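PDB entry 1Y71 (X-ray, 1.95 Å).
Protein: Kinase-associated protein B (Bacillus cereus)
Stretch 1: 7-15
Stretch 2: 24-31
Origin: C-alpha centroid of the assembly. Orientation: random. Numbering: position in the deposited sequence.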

# COMPACT_ATOMS: atom_id res chain seq x y z
N THR B 7 2.20 22.50 3.66
CA THR B 7 3.52 21.88 4.05
C THR B 7 3.42 20.37 4.40
O THR B 7 2.43 19.92 4.97
N PHE B 8 4.44 19.60 4.04
CA PHE B 8 4.41 18.15 4.23
C PHE B 8 5.71 17.68 4.85
O PHE B 8 6.78 18.10 4.42
N GLU B 9 5.63 16.82 5.87
CA GLU B 9 6.86 16.30 6.49
C GLU B 9 7.33 14.98 5.88
O GLU B 9 6.57 14.26 5.22
N ILE B 10 8.62 14.71 6.04
CA ILE B 10 9.23 13.45 5.63
C ILE B 10 8.50 12.29 6.28
O ILE B 10 8.29 12.28 7.51
N GLY B 11 8.13 11.32 5.46
CA GLY B 11 7.38 10.17 5.93
C GLY B 11 5.90 10.35 5.65
O GLY B 11 5.13 9.40 5.71
N GLU B 12 5.48 11.57 5.34
CA GLU B 12 4.06 11.82 5.13
C GLU B 12 3.54 11.09 3.90
O GLU B 12 4.15 11.15 2.83
N ILE B 13 2.40 10.40 4.05
CA ILE B 13 1.69 9.77 2.93
C ILE B 13 0.86 10.80 2.19
O ILE B 13 0.07 11.54 2.80
N VAL B 14 1.05 10.87 0.87
CA VAL B 14 0.44 11.93 0.04
C VAL B 14 -0.02 11.36 -1.31
O VAL B 14 0.28 10.23 -1.62
N THR B 15 -0.81 12.13 -2.06
CA THR B 15 -1.02 11.85 -3.46
C THR B 15 -0.17 12.89 -4.22
O THR B 15 0.12 13.98 -3.68
N ILE B 24 -0.19 7.56 -5.23
CA ILE B 24 -0.03 7.62 -3.77
C ILE B 24 1.44 7.37 -3.51
O ILE B 24 2.04 6.45 -4.12
N GLY B 25 2.02 8.16 -2.62
CA GLY B 25 3.44 8.00 -2.30
C GLY B 25 3.83 8.51 -0.94
O GLY B 25 2.98 8.88 -0.13
N GLU B 26 5.12 8.52 -0.69
CA GLU B 26 5.63 8.98 0.59
C GLU B 26 6.62 10.13 0.38
O GLU B 26 7.48 10.04 -0.48
N VAL B 27 6.45 11.22 1.11
CA VAL B 27 7.40 12.33 1.02
C VAL B 27 8.74 11.84 1.59
O VAL B 27 8.80 11.37 2.73
N THR B 28 9.80 11.91 0.79
CA THR B 28 11.13 11.51 1.26
C THR B 28 12.14 12.68 1.34
O THR B 28 13.22 12.53 1.92
N ASN B 29 11.80 13.82 0.76
CA ASN B 29 12.65 15.02 0.87
C ASN B 29 11.83 16.23 0.42
O ASN B 29 10.93 16.12 -0.41
N SER B 30 12.17 17.39 1.01
CA SER B 30 11.62 18.67 0.63
C SER B 30 12.71 19.52 -0.01
O SER B 30 13.92 19.24 0.13
N ARG B 31 12.27 20.57 -0.68
CA ARG B 31 13.12 21.56 -1.31
C ARG B 31 12.15 22.64 -1.76
O ARG B 31 10.99 22.33 -2.00

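Where a strand begins just after a tight turn, a single branched side chain on the neighbouring strand can serve both the turn and the sheet, and V27 of Kinase-associated protein B illustrates the principle. Its CA-to-CB bond points toward the first stretch, and the t rotamer sets CG2 3.8 Å from CG1 of V14 and 4.1 Å from CB of F8. CB of V27 also lies 3.5 Å from the carbonyl O of E9. No residue in either stretch has more of its surface covered by the other. The backbone holds it in place: V27 N donates to E12 O at 2.9 Å, and V27 O accepts from G11 N at 2.8 Å, both bonds nearly straight.

I10 covers the next largest area on the turn side. Its CB points sideways, yet the m, t rotamer extends the chain along the second stretch, bringing CD1 to 3.6 Å from the carbonyl O of T28. Next to it, G11 adopts a positive phi in the type II turn from E9 to E12, where a CB would be jammed against the preceding carbonyl. The turn is further tied by E9 N, which donates to OE2 of E12 at 3.0 Å; the end of the E12 side chain leads away from the second stretch.

Beyond the turn, the antiparallel pairing sorts the side chains by face. V14, in the m rotamer, shares its face with G25, which presents no side chain there, and the pair is joined by two backbone hydrogen bonds, V14 N to G25 O and G25 N to V14 O, each 2.9 Å. I13, I24, T15 and E26 occupy the other face. There CG2 of I13 meets CG2 of I24 at 4.1 Å, while I13 CD1, carried by an m, m rotamer, lies 4.0 Å from CB of E26.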

# COMPACT_ATOMS: atom_id res chain seq x y z
CB THR B 7 4.20 22.70 5.19
OG1 THR B 7 4.46 24.03 4.71
CG2 THR B 7 5.54 22.10 5.61
CB PHE B 8 4.18 17.45 2.89
CG PHE B 8 2.92 17.87 2.18
CD1 PHE B 8 2.98 18.59 1.00
CD2 PHE B 8 1.67 17.56 2.70
CE1 PHE B 8 1.81 18.99 0.34
CE2 PHE B 8 0.50 17.95 2.05
CZ PHE B 8 0.57 18.66 0.88
CB GLU B 9 6.75 16.23 8.02
CG GLU B 9 5.69 15.25 8.57
CD GLU B 9 5.34 15.52 10.05
OE1 GLU B 9 6.13 15.14 10.96
OE2 GLU B 9 4.26 16.11 10.29
CB ILE B 10 10.74 13.41 5.96
CG1 ILE B 10 11.51 14.23 4.92
CG2 ILE B 10 11.26 11.99 5.98
CD1 ILE B 10 13.03 14.23 5.13
CB GLU B 12 3.79 13.32 5.06
CG GLU B 12 2.36 13.69 4.70
CD GLU B 12 1.99 15.08 5.21
OE1 GLU B 12 0.82 15.45 5.03
OE2 GLU B 12 2.85 15.78 5.79
CB ILE B 13 0.81 8.57 3.38
CG1 ILE B 13 1.64 7.58 4.20
CG2 ILE B 13 0.20 7.88 2.16
CD1 ILE B 13 2.93 7.10 3.46
CB VAL B 14 1.45 13.07 -0.22
CG1 VAL B 14 1.84 13.78 1.12
CG2 VAL B 14 2.70 12.51 -0.97
CB THR B 15 -2.52 12.02 -3.88
OG1 THR B 15 -2.93 13.34 -3.57
CG2 THR B 15 -3.46 11.04 -3.13
CB ILE B 24 -0.92 6.59 -3.05
CG1 ILE B 24 -2.38 6.98 -3.27
CG2 ILE B 24 -0.51 6.39 -1.55
CD1 ILE B 24 -3.39 5.84 -3.11
CB GLU B 26 6.27 7.78 1.32
CG GLU B 26 6.84 8.13 2.67
CD GLU B 26 7.76 7.06 3.21
OE1 GLU B 26 8.09 6.10 2.47
OE2 GLU B 26 8.15 7.21 4.38
CB VAL B 27 6.89 13.59 1.75
CG1 VAL B 27 7.98 14.68 1.84
CG2 VAL B 27 5.62 14.12 1.05
CB THR B 28 11.73 10.35 0.43
OG1 THR B 28 12.00 10.79 -0.89
CG2 THR B 28 10.78 9.13 0.37
CB ASN B 29 13.93 14.87 0.02
CG ASN B 29 15.09 15.80 0.46
OD1 ASN B 29 15.21 16.19 1.63
ND2 ASN B 29 15.96 16.14 -0.50
CB SER B 30 11.09 19.43 1.85
OG SER B 30 10.14 18.69 2.60
CB ARG B 31 13.82 20.96 -2.53
CG ARG B 31 14.16 21.93 -3.68
CD ARG B 31 14.87 21.21 -4.82
NE ARG B 31 14.06 20.11 -5.34
CZ ARG B 31 14.06 18.86 -4.87
NH1 ARG B 31 14.84 18.52 -3.84
NH2 ARG B 31 13.27 17.95 -5.42